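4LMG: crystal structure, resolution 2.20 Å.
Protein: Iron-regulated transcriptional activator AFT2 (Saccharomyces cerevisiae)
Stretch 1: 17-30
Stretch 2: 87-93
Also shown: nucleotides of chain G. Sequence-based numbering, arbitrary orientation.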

# COMPACT_ATOMS: atom_id res chain seq x y z
N ASP A 17 -14.18 -0.75 15.70
CA ASP A 17 -13.47 -0.44 14.47
C ASP A 17 -12.26 -1.36 14.29
O ASP A 17 -11.56 -1.67 15.25
CB ASP A 17 -13.02 1.03 14.49
CG ASP A 17 -12.58 1.53 13.12
OD1 ASP A 17 -11.89 0.78 12.39
OD2 ASP A 17 -12.92 2.68 12.77
N ARG A 18 -12.03 -1.79 13.06
CA ARG A 18 -10.90 -2.65 12.73
C ARG A 18 -9.58 -2.13 13.31
O ARG A 18 -8.71 -2.90 13.68
CB ARG A 18 -10.76 -2.78 11.21
CG ARG A 18 -10.65 -1.44 10.49
CD ARG A 18 -10.28 -1.58 9.03
NE ARG A 18 -10.61 -0.36 8.28
CZ ARG A 18 -10.36 -0.18 6.99
NH1 ARG A 18 -9.76 -1.13 6.28
NH2 ARG A 18 -10.70 0.96 6.41
N HIS A 19 -9.46 -0.81 13.38
CA HIS A 19 -8.20 -0.17 13.76
C HIS A 19 -7.89 -0.26 15.26
O HIS A 19 -6.77 0.03 15.68
CB HIS A 19 -8.18 1.28 13.29
CG HIS A 19 -8.06 1.42 11.80
ND1 HIS A 19 -8.79 2.34 11.08
CD2 HIS A 19 -7.30 0.76 10.90
CE1 HIS A 19 -8.49 2.24 9.80
NE2 HIS A 19 -7.58 1.28 9.66
N GLU A 20 -8.87 -0.66 16.05
CA GLU A 20 -8.67 -0.79 17.49
C GLU A 20 -8.07 -2.14 17.84
O GLU A 20 -7.67 -2.39 18.98
CB GLU A 20 -10.01 -0.62 18.23
CG GLU A 20 -10.77 0.63 17.81
CD GLU A 20 -12.20 0.63 18.33
OE1 GLU A 20 -12.58 -0.33 19.03
OE2 GLU A 20 -12.93 1.60 18.04
N ILE A 21 -7.99 -3.02 16.85
CA ILE A 21 -7.57 -4.40 17.08
C ILE A 21 -6.06 -4.56 17.20
O ILE A 21 -5.57 -5.24 18.10
CB ILE A 21 -8.12 -5.34 15.99
CG1 ILE A 21 -9.64 -5.19 15.88
CG2 ILE A 21 -7.74 -6.78 16.29
CD1 ILE A 21 -10.28 -6.08 14.85
N LYS A 22 -5.32 -3.93 16.29
CA LYS A 22 -3.86 -4.03 16.29
C LYS A 22 -3.23 -3.64 17.63
O LYS A 22 -2.42 -4.40 18.17
CB LYS A 22 -3.25 -3.21 15.15
CG LYS A 22 -1.73 -3.26 15.10
CD LYS A 22 -1.18 -2.46 13.93
CE LYS A 22 0.34 -2.49 13.90
NZ LYS A 22 0.89 -1.73 12.74
N PRO A 23 -3.60 -2.47 18.18
CA PRO A 23 -3.07 -2.03 19.47
C PRO A 23 -3.34 -3.04 20.59
O PRO A 23 -2.50 -3.23 21.47
CB PRO A 23 -3.85 -0.74 19.75
CG PRO A 23 -4.24 -0.24 18.40
CD PRO A 23 -4.51 -1.47 17.58
N TRP A 24 -4.50 -3.67 20.55
CA TRP A 24 -4.85 -4.68 21.54
C TRP A 24 -3.96 -5.90 21.39
O TRP A 24 -3.43 -6.43 22.37
CB TRP A 24 -6.32 -5.07 21.43
CG TRP A 24 -6.74 -6.12 22.40
CD1 TRP A 24 -6.90 -5.97 23.75
CD2 TRP A 24 -7.06 -7.48 22.11
NE1 TRP A 24 -7.29 -7.16 24.31
CE2 TRP A 24 -7.40 -8.10 23.32
CE3 TRP A 24 -7.09 -8.24 20.93
CZ2 TRP A 24 -7.77 -9.45 23.40
CZ3 TRP A 24 -7.46 -9.57 21.01
CH2 TRP A 24 -7.79 -10.16 22.23
N LEU A 25 -3.77 -6.34 20.15
CA LEU A 25 -2.94 -7.50 19.87
C LEU A 25 -1.48 -7.26 20.24
O LEU A 25 -0.78 -8.18 20.66
CB LEU A 25 -3.07 -7.90 18.40
CG LEU A 25 -4.39 -8.58 18.04
CD1 LEU A 25 -4.50 -8.82 16.55
CD2 LEU A 25 -4.53 -9.88 18.82
N GLN A 26 -1.02 -6.02 20.09
CA GLN A 26 0.36 -5.67 20.43
C GLN A 26 0.61 -5.82 21.93
O GLN A 26 1.67 -6.30 22.34
CB GLN A 26 0.70 -4.25 19.98
CG GLN A 26 0.84 -4.08 18.48
CD GLN A 26 1.03 -2.63 18.07
OE1 GLN A 26 0.27 -1.76 18.49
NE2 GLN A 26 2.05 -2.38 17.27
N LYS A 27 -0.36 -5.41 22.73
CA LYS A 27 -0.25 -5.55 24.18
C LYS A 27 -0.05 -7.01 24.56
O LYS A 27 0.65 -7.31 25.53
CB LYS A 27 -1.50 -5.00 24.87
CG LYS A 27 -1.61 -3.49 24.85
CD LYS A 27 -2.88 -3.02 25.55
CE LYS A 27 -2.95 -3.55 26.97
NZ LYS A 27 -4.20 -3.12 27.65
N ILE A 28 -0.64 -7.91 23.79
CA ILE A 28 -0.60 -9.34 24.10
C ILE A 28 0.63 -10.03 23.52
O ILE A 28 1.25 -10.86 24.18
CB ILE A 28 -1.85 -10.06 23.57
CG1 ILE A 28 -3.11 -9.49 24.22
CG2 ILE A 28 -1.75 -11.56 23.84
CD1 ILE A 28 -4.39 -10.13 23.72
N PHE A 29 1.00 -9.68 22.29
CA PHE A 29 2.05 -10.42 21.60
C PHE A 29 3.46 -9.84 21.72
O PHE A 29 4.44 -10.58 21.63
CB PHE A 29 1.66 -10.68 20.15
CG PHE A 29 0.64 -11.77 20.00
CD1 PHE A 29 1.04 -13.09 19.90
CD2 PHE A 29 -0.71 -11.48 20.00
CE1 PHE A 29 0.11 -14.10 19.78
CE2 PHE A 29 -1.65 -12.49 19.89
CZ PHE A 29 -1.24 -13.80 19.77
N TYR A 30 3.55 -8.53 21.93
CA TYR A 30 4.85 -7.91 22.15
C TYR A 30 5.64 -8.60 23.27
O TYR A 30 6.81 -8.91 23.10
CB TYR A 30 4.70 -6.41 22.44
CG TYR A 30 4.93 -5.52 21.25
CD1 TYR A 30 5.73 -5.93 20.19
CD2 TYR A 30 4.36 -4.26 21.18
CE1 TYR A 30 5.94 -5.11 19.10
CE2 TYR A 30 4.56 -3.43 20.10
CZ TYR A 30 5.36 -3.86 19.06
OH TYR A 30 5.57 -3.04 17.97
N LYS A 87 -20.19 -9.13 16.67
CA LYS A 87 -18.97 -9.09 17.48
C LYS A 87 -17.78 -9.54 16.64
O LYS A 87 -17.94 -10.20 15.62
CB LYS A 87 -19.10 -10.00 18.70
CG LYS A 87 -18.86 -11.47 18.38
CD LYS A 87 -18.70 -12.30 19.65
CE LYS A 87 -18.31 -13.73 19.32
NZ LYS A 87 -18.13 -14.56 20.55
N TRP A 88 -16.58 -9.17 17.09
CA TRP A 88 -15.35 -9.60 16.43
C TRP A 88 -14.85 -10.90 17.04
O TRP A 88 -14.83 -11.05 18.26
CB TRP A 88 -14.26 -8.54 16.56
CG TRP A 88 -14.50 -7.29 15.77
CD1 TRP A 88 -15.25 -6.21 16.14
CD2 TRP A 88 -13.98 -7.00 14.47
NE1 TRP A 88 -15.23 -5.26 15.15
CE2 TRP A 88 -14.46 -5.72 14.11
CE3 TRP A 88 -13.17 -7.69 13.57
CZ2 TRP A 88 -14.15 -5.12 12.89
CZ3 TRP A 88 -12.86 -7.09 12.35
CH2 TRP A 88 -13.34 -5.82 12.03
N ASN A 89 -14.46 -11.85 16.19
CA ASN A 89 -13.76 -13.02 16.69
C ASN A 89 -12.30 -13.03 16.22
O ASN A 89 -11.99 -12.63 15.10
CB ASN A 89 -14.49 -14.32 16.34
CG ASN A 89 -14.63 -14.54 14.85
OD1 ASN A 89 -13.84 -15.25 14.23
ND2 ASN A 89 -15.66 -13.94 14.26
N VAL A 90 -11.41 -13.46 17.11
CA VAL A 90 -9.99 -13.45 16.80
C VAL A 90 -9.42 -14.86 16.87
O VAL A 90 -9.56 -15.55 17.88
CB VAL A 90 -9.21 -12.53 17.75
CG1 VAL A 90 -7.75 -12.46 17.34
CG2 VAL A 90 -9.83 -11.14 17.76
N VAL A 91 -8.77 -15.28 15.79
CA VAL A 91 -8.20 -16.62 15.72
C VAL A 91 -6.72 -16.57 15.35
O VAL A 91 -6.31 -15.80 14.49
CB VAL A 91 -8.94 -17.49 14.69
CG1 VAL A 91 -8.41 -18.91 14.73
CG2 VAL A 91 -10.44 -17.47 14.96
N VAL A 92 -5.93 -17.40 16.03
CA VAL A 92 -4.52 -17.55 15.71
C VAL A 92 -4.32 -18.80 14.85
O VAL A 92 -4.82 -19.87 15.17
CB VAL A 92 -3.66 -17.68 16.97
CG1 VAL A 92 -2.21 -17.95 16.60
CG2 VAL A 92 -3.77 -16.42 17.83
N MET A 93 -3.59 -18.64 13.75
CA MET A 93 -3.32 -19.74 12.83
C MET A 93 -1.82 -19.99 12.74
O MET A 93 -1.01 -19.11 13.04
CB MET A 93 -3.88 -19.41 11.45
CG MET A 93 -5.31 -18.91 11.46
SD MET A 93 -5.85 -18.29 9.86
CE MET A 93 -7.54 -17.81 10.24
P DA G 11 -4.65 -0.26 7.48
OP1 DA G 11 -3.74 0.65 8.20
OP2 DA G 11 -5.47 -1.23 8.23
O5' DA G 11 -5.65 0.61 6.58
C5' DA G 11 -5.16 1.73 5.87
C4' DA G 11 -5.77 1.84 4.48
O4' DA G 11 -5.16 0.88 3.58
C3' DA G 11 -7.27 1.64 4.35
O3' DA G 11 -7.68 2.60 3.39
C2' DA G 11 -7.39 0.19 3.88
C1' DA G 11 -6.14 0.03 3.02
N9 DA G 11 -5.55 -1.31 2.98
C8 DA G 11 -5.48 -2.22 3.99
N7 DA G 11 -4.88 -3.34 3.66
C5 DA G 11 -4.52 -3.15 2.33
C6 DA G 11 -3.85 -3.97 1.40
N6 DA G 11 -3.40 -5.20 1.67
N1 DA G 11 -3.66 -3.47 0.16
C2 DA G 11 -4.11 -2.24 -0.12
N3 DA G 11 -4.75 -1.38 0.68
C4 DA G 11 -4.93 -1.90 1.90
P DC G 12 -9.23 2.74 2.98
OP1 DC G 12 -9.63 4.14 3.21
OP2 DC G 12 -9.99 1.65 3.63
O5' DC G 12 -9.22 2.46 1.40
C5' DC G 12 -8.22 3.12 0.62
C4' DC G 12 -8.11 2.47 -0.74
O4' DC G 12 -7.57 1.13 -0.61
C3' DC G 12 -9.43 2.33 -1.49
O3' DC G 12 -9.23 2.74 -2.83
C2' DC G 12 -9.76 0.84 -1.38
C1' DC G 12 -8.38 0.21 -1.30
N1 DC G 12 -8.30 -1.08 -0.54
C2 DC G 12 -7.71 -2.19 -1.14
O2 DC G 12 -7.27 -2.10 -2.30
N3 DC G 12 -7.63 -3.35 -0.45
C4 DC G 12 -8.11 -3.41 0.79
N4 DC G 12 -8.01 -4.58 1.44
C5 DC G 12 -8.72 -2.29 1.43
C6 DC G 12 -8.79 -1.15 0.73
P DC G 10 1.12 -1.63 9.32
OP1 DC G 10 1.09 -0.40 10.13
OP2 DC G 10 1.11 -2.95 10.00
O5' DC G 10 -0.11 -1.60 8.28
C5' DC G 10 -0.44 -0.39 7.62
C4' DC G 10 -1.41 -0.63 6.47
O4' DC G 10 -0.69 -1.14 5.31
C3' DC G 10 -2.54 -1.63 6.74
O3' DC G 10 -3.79 -1.07 6.39
C2' DC G 10 -2.23 -2.77 5.78
C1' DC G 10 -1.61 -1.97 4.64
N1 DC G 10 -0.93 -2.79 3.60
C2 DC G 10 -0.94 -2.33 2.28
O2 DC G 10 -1.50 -1.26 2.01
N3 DC G 10 -0.32 -3.08 1.33
C4 DC G 10 0.27 -4.22 1.64
N4 DC G 10 0.86 -4.91 0.65
C5 DC G 10 0.28 -4.71 2.99
C6 DC G 10 -0.32 -3.97 3.92

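The centre of this contact is a methyl group resting on an indole. Ile21 CD1 lies 3.8 Å from the centroid of the Trp88 six-membered ring, 20° off the ring normal, and comes within 3.5 Å of Trp88 CE3. This is a CH-pi contact: the weakly polarised methyl hydrogens meet the electron-rich face, and the m, t rotamer of Ile21 extends its longer branch to that point.

From there the packing continues along both elements. Val90 receives two helix residues, one on each methyl: Trp24 CZ3 sits 4.3 Å from Val90 CG2, and Leu25 CD2 4.4 Å from Val90 CG1. Further on, Phe29 CZ reaches Val92 CG2 at 4.1 Å. The spacing follows the secondary structure. Positions 21, 25 and 29 recur once per helical turn, with 24 beside them, while 88, 90 and 92 alternate along the strand, so Asn89 and Val91 take no part. The helix and strand axes run at 42° and approach to 12.1 Å, a gap that side chains alone bridge. No hydrogen bond crosses it; the 304 Å² of buried surface is held by apolar packing, while the helix satisfies its own backbone with bonds such as Leu25 N to Ile21 O at 2.9 Å.

Toward the start of stretch 1 the chemistry turns polar. Trp88 still covers the backbone here, with CZ2 4.0 Å from Arg18 N. Asp17 points its CB away from the strand, and its OD1 accepts a hydrogen bond from His19 N at 3.1 Å, bracing the turn. Arg18 divides its roles: its CB packs 4.1 Å from Trp88 CH2, whereas its guanidinium leads away to the DNA, where NH2 donates to DC12 OP2 at 3.0 Å. Lys22, out of the strand's reach, adds a weak hydrogen bond from NZ to DC10 OP2 at 3.0 Å.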